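Local coordinates for protein leucine aminopeptidase 2 (Saccharomyces cerevisiae, PDB 2XQ0) that cleaves di- and tripeptides from their amino end as a zinc-dependent M1-family aminopeptidase and shows low epoxide hydrolase activity in vitro, at residues E78-D82 / G83-D87; N105-N109 / D110-L114. One frame throughout, in Å; residues are numbered along the deposited sequence.

How the contacts relate
Both contacts lie in the N-terminal beta domain of this M1 peptidase, their centres about 10 Å apart and each about 38 Å from the centre of the chain, away from the zinc and bestatin site. Contact 1 is the hairpin turn joining strands 74-81 and 84-90; contact 2 is the loop that leads into strand 111-120, the neighbour of strand 74-81 in the same sheet. Across their boundary Asp82 N lies 3.0 Å from Thr113 O, probably as a hydrogen bond, and Asp82 OD1 accepts a hydrogen bond from Thr113 N. Packing completes the join: Ile81 CG2 meets Ser107 CB at 3.6 Å, and Val79 CG1 reaches Leu114 CD1 at the same distance.

Contact 1. Residues E78-D82 / G83-D87; sequences EVHID and GSKAD
Lys85 sets its CD over one face of the His80 ring, 3.9 Å from the ring centroid and 28° off the normal, a CH-pi contact. The lysine has CG anti to its own N (chi1 -157°) and bends at chi2 and chi4, which carries CE to Glu78 CB at 3.7 Å and brings NZ back to the strand, where it gives Val79 O a weak bond. Val79 O also accepts the main-chain bond from Ala86 N at 2.8 Å. On the other face of the hairpin, Ala86 CB packs on Ile81 CD1 at 3.9 Å.

Behind these side chains stands a tight antiparallel beta hairpin. Ile81 and Ser84 form its hydrogen-bonded pair, Ile81 N to Ser84 O at 2.8 Å and Ser84 N to Ile81 O at 3.0 Å, closed by a type I' turn through Asp82 and Gly83, both with positive phi. Beyond the hairpin, Val79 and Ile81 both touch Ile103 of strand 101-104.

Val79 O is thus shared by two donors, one firm and one weak. Glu78 OE1 stays 5.4 Å from Lys85 NZ, so any attraction between these charges is probably weak, and no salt bridge forms.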
loop_
_atom_site.group_PDB
_atom_site.type_symbol
_atom_site.label_atom_id
_atom_site.label_comp_id
_atom_site.label_asym_id
_atom_site.label_seq_id
_atom_site.Cartn_x
_atom_site.Cartn_y
_atom_site.Cartn_z
ATOM N N GLU A 78 6.149 -32.762 4.916
ATOM C CA GLU A 78 7.386 -33.417 5.324
ATOM C C GLU A 78 8.414 -32.362 5.675
ATOM O O GLU A 78 8.375 -31.261 5.148
ATOM C CB GLU A 78 7.938 -34.297 4.193
ATOM C CG GLU A 78 6.983 -35.370 3.690
ATOM C CD GLU A 78 7.480 -36.069 2.428
ATOM O OE1 GLU A 78 8.708 -36.256 2.285
ATOM O OE2 GLU A 78 6.636 -36.434 1.578
ATOM N N VAL A 79 9.344 -32.708 6.555
ATOM C CA VAL A 79 10.465 -31.832 6.883
ATOM C C VAL A 79 11.772 -32.626 6.933
ATOM O O VAL A 79 11.842 -33.688 7.572
ATOM C CB VAL A 79 10.290 -31.194 8.260
ATOM C CG1 VAL A 79 11.471 -30.279 8.546
ATOM C CG2 VAL A 79 8.965 -30.433 8.350
ATOM N N HIS A 80 12.802 -32.100 6.281
ATOM C CA HIS A 80 14.131 -32.707 6.302
ATOM C C HIS A 80 15.163 -31.670 6.730
ATOM O O HIS A 80 15.085 -30.500 6.340
ATOM C CB HIS A 80 14.515 -33.202 4.913
ATOM C CG HIS A 80 13.771 -34.417 4.465
ATOM N ND1 HIS A 80 12.550 -34.350 3.830
ATOM C CD2 HIS A 80 14.093 -35.729 4.523
ATOM C CE1 HIS A 80 12.143 -35.570 3.534
ATOM N NE2 HIS A 80 13.059 -36.427 3.945
ATOM N N ILE A 81 16.116 -32.097 7.547
ATOM C CA ILE A 81 17.299 -31.300 7.851
ATOM C C ILE A 81 18.546 -32.075 7.409
ATOM O O ILE A 81 18.727 -33.232 7.774
ATOM C CB ILE A 81 17.384 -30.958 9.342
ATOM C CG1 ILE A 81 16.269 -29.967 9.712
ATOM C CG2 ILE A 81 18.749 -30.370 9.667
ATOM C CD1 ILE A 81 16.039 -29.805 11.211
ATOM N N ASP A 82 19.383 -31.445 6.597
ATOM C CA ASP A 82 20.564 -32.107 6.070
ATOM C C ASP A 82 20.242 -33.467 5.448
ATOM O O ASP A 82 20.900 -34.463 5.738
ATOM C CB ASP A 82 21.609 -32.257 7.176
ATOM C CG ASP A 82 22.178 -30.926 7.606
ATOM O OD1 ASP A 82 21.979 -29.936 6.865
ATOM O OD2 ASP A 82 22.818 -30.860 8.674
ATOM N N GLY A 83 19.222 -33.501 4.598
ATOM C CA GLY A 83 18.852 -34.712 3.891
ATOM C C GLY A 83 18.089 -35.738 4.711
ATOM O O GLY A 83 17.569 -36.708 4.154
ATOM N N SER A 84 18.013 -35.542 6.027
ATOM C CA SER A 84 17.362 -36.526 6.889
ATOM C C SER A 84 16.020 -36.050 7.422
ATOM O O SER A 84 15.856 -34.883 7.728
ATOM C CB SER A 84 18.271 -36.924 8.057
ATOM O OG SER A 84 19.354 -37.726 7.619
ATOM N N LYS A 85 15.076 -36.977 7.554
ATOM C CA LYS A 85 13.747 -36.668 8.065
ATOM C C LYS A 85 13.839 -36.109 9.483
ATOM O O LYS A 85 14.543 -36.650 10.337
ATOM C CB LYS A 85 12.854 -37.917 8.027
ATOM C CG LYS A 85 11.343 -37.644 7.999
ATOM C CD LYS A 85 10.870 -37.138 6.627
ATOM C CE LYS A 85 9.398 -36.698 6.648
ATOM N NZ LYS A 85 9.130 -35.598 7.635
ATOM N N ALA A 86 13.124 -35.019 9.737
ATOM C CA ALA A 86 13.188 -34.373 11.039
ATOM C C ALA A 86 11.821 -34.362 11.705
ATOM O O ALA A 86 10.811 -34.102 11.060
ATOM C CB ALA A 86 13.733 -32.960 10.904
ATOM N N ASP A 87 11.788 -34.659 12.996
ATOM C CA ASP A 87 10.532 -34.634 13.733
ATOM C C ASP A 87 9.957 -33.223 13.740
ATOM O O ASP A 87 10.701 -32.256 13.903
ATOM C CB ASP A 87 10.746 -35.120 15.165
ATOM C CG ASP A 87 10.956 -36.632 15.245
ATOM O OD1 ASP A 87 10.635 -37.336 14.261
ATOM O OD2 ASP A 87 11.434 -37.114 16.298
#

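Contact 2. Residues N105-N109 / D110-L114; sequences NASCN and DNFTL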
loop_
_atom_site.group_PDB
_atom_site.type_symbol
_atom_site.label_atom_id
_atom_site.label_comp_id
_atom_site.label_asym_id
_atom_site.label_seq_id
_atom_site.Cartn_x
_atom_site.Cartn_y
_atom_site.Cartn_z
ATOM N N ASN A 105 15.608 -29.826 15.687
ATOM C CA ASN A 105 16.836 -29.849 14.895
ATOM C C ASN A 105 18.013 -30.517 15.606
ATOM O O ASN A 105 18.759 -29.882 16.355
ATOM C CB ASN A 105 17.207 -28.469 14.334
ATOM C CG ASN A 105 17.432 -27.435 15.408
ATOM O OD1 ASN A 105 16.834 -27.491 16.483
ATOM N ND2 ASN A 105 18.295 -26.471 15.119
ATOM N N ALA A 106 18.157 -31.816 15.361
ATOM C CA ALA A 106 19.281 -32.581 15.878
ATOM C C ALA A 106 20.473 -32.471 14.929
ATOM O O ALA A 106 21.418 -33.255 15.014
ATOM C CB ALA A 106 18.885 -34.035 16.075
ATOM N N SER A 107 20.418 -31.495 14.024
ATOM C CA SER A 107 21.505 -31.259 13.080
ATOM C C SER A 107 22.824 -31.115 13.822
ATOM O O SER A 107 22.875 -30.581 14.931
ATOM C CB SER A 107 21.238 -30.015 12.230
ATOM O OG SER A 107 21.264 -28.839 13.016
ATOM N N CYS A 108 23.893 -31.596 13.199
ATOM C CA CYS A 108 25.191 -31.660 13.852
ATOM C C CYS A 108 25.852 -30.290 13.976
ATOM O O CYS A 108 26.396 -29.950 15.029
ATOM C CB CYS A 108 26.109 -32.638 13.114
ATOM S SG CYS A 108 25.546 -34.363 13.159
ATOM N N ASN A 109 25.792 -29.499 12.910
ATOM C CA ASN A 109 26.532 -28.241 12.867
ATOM C C ASN A 109 25.680 -26.996 13.031
ATOM O O ASN A 109 24.456 -27.048 12.914
ATOM C CB ASN A 109 27.332 -28.146 11.573
ATOM C CG ASN A 109 28.287 -29.304 11.406
ATOM O OD1 ASN A 109 29.487 -29.168 11.635
ATOM N ND2 ASN A 109 27.757 -30.459 11.020
ATOM N N ASP A 110 26.343 -25.875 13.305
ATOM C CA ASP A 110 25.662 -24.590 13.441
ATOM C C ASP A 110 25.007 -24.184 12.131
ATOM O O ASP A 110 23.893 -23.653 12.128
ATOM C CB ASP A 110 26.630 -23.501 13.903
ATOM C CG ASP A 110 26.886 -23.543 15.397
ATOM O OD1 ASP A 110 26.465 -24.523 16.055
ATOM O OD2 ASP A 110 27.510 -22.591 15.913
ATOM N N ASN A 111 25.706 -24.437 11.024
ATOM C CA ASN A 111 25.166 -24.218 9.687
ATOM C C ASN A 111 24.447 -25.467 9.195
ATOM O O ASN A 111 24.989 -26.575 9.281
ATOM C CB ASN A 111 26.273 -23.842 8.697
ATOM C CG ASN A 111 26.757 -22.425 8.875
ATOM O OD1 ASN A 111 26.446 -21.545 8.071
ATOM N ND2 ASN A 111 27.524 -22.191 9.932
ATOM N N PHE A 112 23.230 -25.294 8.684
ATOM C CA PHE A 112 22.443 -26.445 8.250
ATOM C C PHE A 112 21.398 -26.054 7.211
ATOM O O PHE A 112 21.092 -24.870 7.025
ATOM C CB PHE A 112 21.816 -27.174 9.452
ATOM C CG PHE A 112 20.766 -26.363 10.198
ATOM C CD1 PHE A 112 19.415 -26.551 9.942
ATOM C CD2 PHE A 112 21.133 -25.439 11.167
ATOM C CE1 PHE A 112 18.442 -25.833 10.633
ATOM C CE2 PHE A 112 20.165 -24.709 11.866
ATOM C CZ PHE A 112 18.812 -24.904 11.595
ATOM N N THR A 113 20.880 -27.057 6.512
ATOM C CA THR A 113 19.863 -26.844 5.502
ATOM C C THR A 113 18.543 -27.414 5.993
ATOM O O THR A 113 18.496 -28.536 6.528
ATOM C CB THR A 113 20.259 -27.518 4.188
ATOM O OG1 THR A 113 21.460 -26.913 3.694
ATOM C CG2 THR A 113 19.162 -27.365 3.149
ATOM N N LEU A 114 17.480 -26.626 5.825
ATOM C CA LEU A 114 16.132 -27.007 6.247
ATOM C C LEU A 114 15.182 -27.035 5.054
ATOM O O LEU A 114 14.990 -26.016 4.387
ATOM C CB LEU A 114 15.619 -26.023 7.291
ATOM C CG LEU A 114 14.125 -26.123 7.596
ATOM C CD1 LEU A 114 13.784 -27.494 8.152
ATOM C CD2 LEU A 114 13.699 -25.032 8.551
#
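Ser107 and Phe112 meet where the loop after strand 101-104 turns into strand 111-120 of the large mixed sheet in the M1 N-terminal domain. The serine hydroxyl sits over one face of the phenyl ring, displaced toward the rim, with OG 3.7 Å above the ring plane. Ser107 CB rests 4.0 Å from Phe112 CB, so the two side chains touch at their roots as well as over the ring. In Phe112, CG lies between the backbone N and the carbonyl carbon (chi1 66°), a placement that directs the ring toward the loop, against Ser107 and Asn105. Asn105 approaches the far end of the ring near CZ, its side chain crossing that of Phe112 at about a right angle. Phe28 and Lys56 also touch the buried phenyl, while Ile81 of strand 74-81 packs against Asn105, joining the loop to that strand.

The bend at Asn109 and Asp110 is the looser side. Both Asn109 and Asn111 are exposed, and no hydrogen bond joins 105-109 to 110-114; the backbones of Asp110 and Phe112 instead bond to Lys56 and Leu54 of strand 45-56. Where the bend runs into the strand, Asn109 O comes within 4.1 Å of Phe112 CD2, approaching the ring obliquely.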